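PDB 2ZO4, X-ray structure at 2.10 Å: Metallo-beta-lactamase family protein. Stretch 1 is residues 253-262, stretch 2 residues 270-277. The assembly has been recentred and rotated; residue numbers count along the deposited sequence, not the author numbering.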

ATOM      1  N   ALA A 253       3.393  -0.522 -20.676  1.00 15.27           N
ATOM      2  CA  ALA A 253       4.779  -0.477 -21.154  1.00 15.40           C
ATOM      3  C   ALA A 253       5.644  -1.534 -20.463  1.00 15.42           C
ATOM      4  O   ALA A 253       6.426  -2.222 -21.123  1.00 15.40           O
ATOM      5  CB  ALA A 253       5.374   0.918 -20.962  1.00 15.36           C
ATOM      6  N   ARG A 254       5.486  -1.669 -19.145  1.00 15.39           N
ATOM      7  CA  ARG A 254       6.188  -2.700 -18.365  1.00 15.60           C
ATOM      8  C   ARG A 254       5.858  -4.116 -18.844  1.00 15.47           C
ATOM      9  O   ARG A 254       6.744  -4.967 -18.923  1.00 15.17           O
ATOM     10  CB  ARG A 254       5.878  -2.567 -16.871  1.00 15.63           C
ATOM     11  CG  ARG A 254       6.407  -1.291 -16.232  1.00 17.30           C
ATOM     12  CD  ARG A 254       7.796  -1.487 -15.624  1.00 20.28           C
ATOM     13  NE  ARG A 254       7.720  -1.933 -14.234  1.00 22.16           N
ATOM     14  CZ  ARG A 254       7.550  -1.113 -13.198  1.00 22.38           C
ATOM     15  N   LEU A 255       4.586  -4.361 -19.164  1.00 15.27           N
ATOM     16  CA  LEU A 255       4.169  -5.659 -19.698  1.00 15.40           C
ATOM     17  C   LEU A 255       4.845  -5.952 -21.041  1.00 15.57           C
ATOM     18  O   LEU A 255       5.320  -7.068 -21.273  1.00 15.27           O
ATOM     19  CB  LEU A 255       2.641  -5.749 -19.811  1.00 15.14           C
ATOM     20  CG  LEU A 255       1.857  -5.838 -18.493  1.00 14.86           C
ATOM     21  CD1 LEU A 255       0.375  -5.656 -18.736  1.00 14.60           C
ATOM     22  CD2 LEU A 255       2.121  -7.149 -17.754  1.00 13.78           C
ATOM     23  N   GLU A 256       4.904  -4.939 -21.905  1.00 15.84           N
ATOM     24  CA  GLU A 256       5.607  -5.038 -23.183  1.00 16.52           C
ATOM     25  C   GLU A 256       7.105  -5.253 -22.965  1.00 16.13           C
ATOM     26  O   GLU A 256       7.723  -6.067 -23.650  1.00 16.22           O
ATOM     27  CB  GLU A 256       5.369  -3.783 -24.033  1.00 16.45           C
ATOM     28  CG  GLU A 256       3.934  -3.621 -24.547  1.00 17.88           C
ATOM     29  CD  GLU A 256       3.719  -2.308 -25.285  1.00 18.61           C
ATOM     30  OE1 GLU A 256       4.675  -1.813 -25.924  1.00 21.56           O
ATOM     31  OE2 GLU A 256       2.592  -1.765 -25.229  1.00 21.67           O
ATOM     32  N   ALA A 257       7.677  -4.525 -22.003  1.00 15.91           N
ATOM     33  CA  ALA A 257       9.093  -4.669 -21.652  1.00 15.79           C
ATOM     34  C   ALA A 257       9.420  -6.066 -21.127  1.00 15.75           C
ATOM     35  O   ALA A 257      10.466  -6.624 -21.459  1.00 15.49           O
ATOM     36  CB  ALA A 257       9.509  -3.612 -20.644  1.00 15.88           C
ATOM     37  N   LEU A 258       8.522  -6.629 -20.318  1.00 15.56           N
ATOM     38  CA  LEU A 258       8.710  -7.972 -19.775  1.00 15.52           C
ATOM     39  C   LEU A 258       8.645  -9.038 -20.874  1.00 15.83           C
ATOM     40  O   LEU A 258       9.459  -9.963 -20.898  1.00 15.61           O
ATOM     41  CB  LEU A 258       7.687  -8.260 -18.665  1.00 15.46           C
ATOM     42  CG  LEU A 258       7.671  -9.628 -17.974  1.00 15.30           C
ATOM     43  CD1 LEU A 258       9.039 -10.025 -17.434  1.00 14.48           C
ATOM     44  CD2 LEU A 258       6.637  -9.635 -16.854  1.00 15.09           C
ATOM     45  N   LEU A 259       7.676  -8.901 -21.776  1.00 16.29           N
ATOM     46  CA  LEU A 259       7.549  -9.799 -22.928  1.00 16.98           C
ATOM     47  C   LEU A 259       8.824  -9.835 -23.779  1.00 17.49           C
ATOM     48  O   LEU A 259       9.239 -10.902 -24.228  1.00 17.88           O
ATOM     49  CB  LEU A 259       6.337  -9.415 -23.785  1.00 16.68           C
ATOM     50  CG  LEU A 259       4.962  -9.770 -23.204  1.00 16.55           C
ATOM     51  CD1 LEU A 259       3.841  -9.106 -23.988  1.00 16.67           C
ATOM     52  CD2 LEU A 259       4.760 -11.282 -23.148  1.00 16.64           C
ATOM     53  N   ALA A 260       9.441  -8.671 -23.971  1.00 18.08           N
ATOM     54  CA  ALA A 260      10.680  -8.540 -24.736  1.00 18.92           C
ATOM     55  C   ALA A 260      11.858  -9.225 -24.042  1.00 19.53           C
ATOM     56  O   ALA A 260      12.730  -9.791 -24.704  1.00 19.87           O
ATOM     57  CB  ALA A 260      10.990  -7.071 -24.996  1.00 18.80           C
ATOM     58  N   LEU A 261      11.869  -9.181 -22.710  1.00 20.13           N
ATOM     59  CA  LEU A 261      12.911  -9.830 -21.904  1.00 20.70           C
ATOM     60  C   LEU A 261      12.862 -11.361 -21.961  1.00 21.22           C
ATOM     61  O   LEU A 261      13.830 -12.033 -21.597  1.00 21.21           O
ATOM     62  CB  LEU A 261      12.837  -9.358 -20.448  1.00 20.68           C
ATOM     63  CG  LEU A 261      13.225  -7.908 -20.144  1.00 20.72           C
ATOM     64  CD1 LEU A 261      12.880  -7.568 -18.709  1.00 21.51           C
ATOM     65  CD2 LEU A 261      14.704  -7.644 -20.425  1.00 20.23           C
ATOM     66  N   LEU A 262      11.737 -11.904 -22.418  1.00 21.67           N
ATOM     67  CA  LEU A 262      11.583 -13.345 -22.532  1.00 22.16           C
ATOM     68  C   LEU A 262      12.021 -13.868 -23.904  1.00 22.81           C
ATOM     69  O   LEU A 262      11.275 -14.580 -24.580  1.00 22.81           O
ATOM     70  CB  LEU A 262      10.148 -13.767 -22.196  1.00 21.94           C
ATOM     71  CG  LEU A 262       9.710 -13.672 -20.728  1.00 21.52           C
ATOM     72  CD1 LEU A 262       8.225 -13.930 -20.608  1.00 20.24           C
ATOM     73  CD2 LEU A 262      10.495 -14.636 -19.837  1.00 20.96           C
ATOM     74  N   GLU A 270      15.733 -13.492 -12.146  1.00 18.08           N
ATOM     75  CA  GLU A 270      16.623 -12.919 -13.162  1.00 18.68           C
ATOM     76  C   GLU A 270      15.930 -11.834 -13.988  1.00 18.70           C
ATOM     77  O   GLU A 270      16.556 -10.839 -14.366  1.00 18.68           O
ATOM     78  CB  GLU A 270      17.242 -14.007 -14.054  1.00 18.67           C
ATOM     79  CG  GLU A 270      16.309 -14.670 -15.056  1.00 19.27           C
ATOM     80  CD  GLU A 270      17.028 -15.679 -15.932  1.00 19.69           C
ATOM     81  OE1 GLU A 270      16.760 -16.890 -15.782  1.00 19.57           O
ATOM     82  OE2 GLU A 270      17.870 -15.260 -16.765  1.00 22.21           O
ATOM     83  N   LEU A 271      14.638 -12.028 -14.247  1.00 18.81           N
ATOM     84  CA  LEU A 271      13.824 -11.037 -14.954  1.00 19.26           C
ATOM     85  C   LEU A 271      13.702  -9.722 -14.181  1.00 19.55           C
ATOM     86  O   LEU A 271      13.733  -8.642 -14.777  1.00 19.48           O
ATOM     87  CB  LEU A 271      12.431 -11.605 -15.253  1.00 18.98           C
ATOM     88  CG  LEU A 271      12.351 -12.668 -16.349  1.00 18.80           C
ATOM     89  CD1 LEU A 271      11.007 -13.377 -16.294  1.00 18.35           C
ATOM     90  CD2 LEU A 271      12.592 -12.052 -17.730  1.00 18.72           C
ATOM     91  N   SER A 272      13.573  -9.828 -12.859  1.00 20.12           N
ATOM     92  CA  SER A 272      13.405  -8.667 -11.980  1.00 20.95           C
ATOM     93  C   SER A 272      14.607  -7.712 -11.981  1.00 21.51           C
ATOM     94  O   SER A 272      14.470  -6.541 -11.626  1.00 21.72           O
ATOM     95  CB  SER A 272      13.079  -9.113 -10.549  1.00 20.80           C
ATOM     96  OG  SER A 272      14.178  -9.767  -9.940  1.00 20.42           O
ATOM     97  N   LEU A 273      15.771  -8.217 -12.382  1.00 22.19           N
ATOM     98  CA  LEU A 273      16.989  -7.407 -12.451  1.00 23.02           C
ATOM     99  C   LEU A 273      16.983  -6.442 -13.635  1.00 23.64           C
ATOM    100  O   LEU A 273      17.593  -5.373 -13.570  1.00 23.94           O
ATOM    101  CB  LEU A 273      18.237  -8.300 -12.523  1.00 22.86           C
ATOM    102  CG  LEU A 273      18.531  -9.274 -11.378  1.00 22.91           C
ATOM    103  CD1 LEU A 273      19.724 -10.152 -11.742  1.00 22.79           C
ATOM    104  CD2 LEU A 273      18.773  -8.554 -10.054  1.00 22.35           C
ATOM    105  N   HIS A 274      16.300  -6.828 -14.711  1.00 24.37           N
ATOM    106  CA  HIS A 274      16.270  -6.043 -15.940  1.00 25.31           C
ATOM    107  C   HIS A 274      14.989  -5.226 -16.061  1.00 25.73           C
ATOM    108  O   HIS A 274      14.995  -4.135 -16.636  1.00 25.71           O
ATOM    109  CB  HIS A 274      16.419  -6.955 -17.160  1.00 25.57           C
ATOM    110  CG  HIS A 274      17.776  -7.573 -17.299  1.00 26.60           C
ATOM    111  ND1 HIS A 274      18.353  -7.823 -18.526  1.00 27.83           N
ATOM    112  CD2 HIS A 274      18.670  -7.989 -16.371  1.00 27.19           C
ATOM    113  CE1 HIS A 274      19.541  -8.375 -18.347  1.00 27.92           C
ATOM    114  NE2 HIS A 274      19.758  -8.484 -17.048  1.00 27.84           N
ATOM    115  N   LEU A 275      13.891  -5.764 -15.531  1.00 26.21           N
ATOM    116  CA  LEU A 275      12.616  -5.049 -15.510  1.00 26.91           C
ATOM    117  C   LEU A 275      12.691  -3.883 -14.520  1.00 27.51           C
ATOM    118  O   LEU A 275      11.905  -2.936 -14.603  1.00 27.60           O
ATOM    119  CB  LEU A 275      11.460  -5.999 -15.165  1.00 26.73           C
ATOM    120  CG  LEU A 275      10.030  -5.570 -15.530  1.00 26.89           C
ATOM    121  CD1 LEU A 275       9.844  -5.412 -17.040  1.00 26.44           C
ATOM    122  CD2 LEU A 275       9.002  -6.546 -14.963  1.00 26.74           C
ATOM    123  N   PHE A 276      13.654  -3.963 -13.600  1.00 28.15           N
ATOM    124  CA  PHE A 276      13.925  -2.905 -12.626  1.00 28.90           C
ATOM    125  C   PHE A 276      15.436  -2.656 -12.514  1.00 29.34           C
ATOM    126  O   PHE A 276      16.075  -3.110 -11.559  1.00 29.35           O
ATOM    127  CB  PHE A 276      13.323  -3.264 -11.263  1.00 28.70           C
ATOM    128  CG  PHE A 276      11.820  -3.312 -11.259  1.00 28.97           C
ATOM    129  CD1 PHE A 276      11.077  -2.174 -10.961  1.00 29.20           C
ATOM    130  CD2 PHE A 276      11.147  -4.494 -11.553  1.00 28.80           C
ATOM    131  CE1 PHE A 276       9.686  -2.213 -10.956  1.00 29.05           C
ATOM    132  CE2 PHE A 276       9.757  -4.542 -11.556  1.00 28.76           C
ATOM    133  CZ  PHE A 276       9.026  -3.400 -11.258  1.00 29.08           C
ATOM    134  N   PRO A 277      16.012  -1.935 -13.498  1.00 29.83           N
ATOM    135  CA  PRO A 277      17.461  -1.734 -13.541  1.00 30.25           C
ATOM    136  C   PRO A 277      17.922  -0.647 -12.576  1.00 30.57           C
ATOM    137  O   PRO A 277      18.957  -0.805 -11.927  1.00 31.16           O
ATOM    138  CB  PRO A 277      17.706  -1.297 -14.987  1.00 30.35           C
ATOM    139  CG  PRO A 277      16.456  -0.581 -15.371  1.00 30.35           C
ATOM    140  CD  PRO A 277      15.329  -1.259 -14.619  1.00 29.94           C
TER

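What holds these two helices together? The contact is made mainly by leucines, with no hydrogen bond across it among the modelled atoms. The helix of 253-261 and that of 270-275 run at 128° to each other, their axes 10.3 Å apart at closest approach, and about 456 Å² is buried between the stretches. The backbones come nearest at L258 and L275, whose CA atoms lie 6.5 Å apart, and at L261 and L271, 7.1 Å apart. In such a setting the fit of the side chains carries the contact, and the rotamers place the methyls that meet.

How does L275 reach into the first helix? Its CA-to-CB bond points sideways, but with chi1 at -160° (t) and chi2 at 63° (p) the end of the side chain comes nearer, and it sits as a knob among R254, A257, L258 and L261, which lie on one side of the helix over about two turns. L275 CD1 does much of the work: it lies 4.0 Å from A257 CB, 3.9 Å from L258 CB and 4.1 Å from L261 CD1. L275 CD1 also packs on the backbone, 3.7 Å from both R254 O and L258 N. Those two atoms are already joined by a helical hydrogen bond of 2.8 Å from L258 N to R254 O, so the methyl rests against a satisfied polar pair. The small side chain of A257 points toward the second stretch and forms one wall of the hole with a single methyl.

Do the other leucines share one conformation? L261, L262 and L271 are all m at chi1 and t at chi2, a common pairing for leucine in helices, whereas L258 is t, p like L275. L261 points toward the second helix and straddles several neighbours: its CB lies 3.8 Å from L271 CD2, its CD1 3.8 Å from L275 N, and its CD2 3.8 Å from H274 CB. L271 starts sideways, and its m, t conformation brings both methyls to the first stretch; while CD2 meets L261, CD1 lies 4.1 Å from L258 CD1 and 3.8 Å from L262 CD2. L262 has left the helix, yet its side chain, also starting sideways, still closes on L271.

What do the polar and aromatic side chains contribute? The CA-to-CB bond of H274 points toward the first helix, but the end of its side chain leads away; CB makes the closest contact, and L261 CD2 lies at the edge of the imidazole, near its plane. R254 and F276 approach each other more closely, with R254 CZ 3.3 Å from F276 CE1. The approach is oblique to the ring. R254 is m at chi1, but its chi2 of -93° falls between wells, and this bent chain carries CZ to the phenyl group. Its NH1 and NH2 are not modelled, so the partners of the guanidinium remain open.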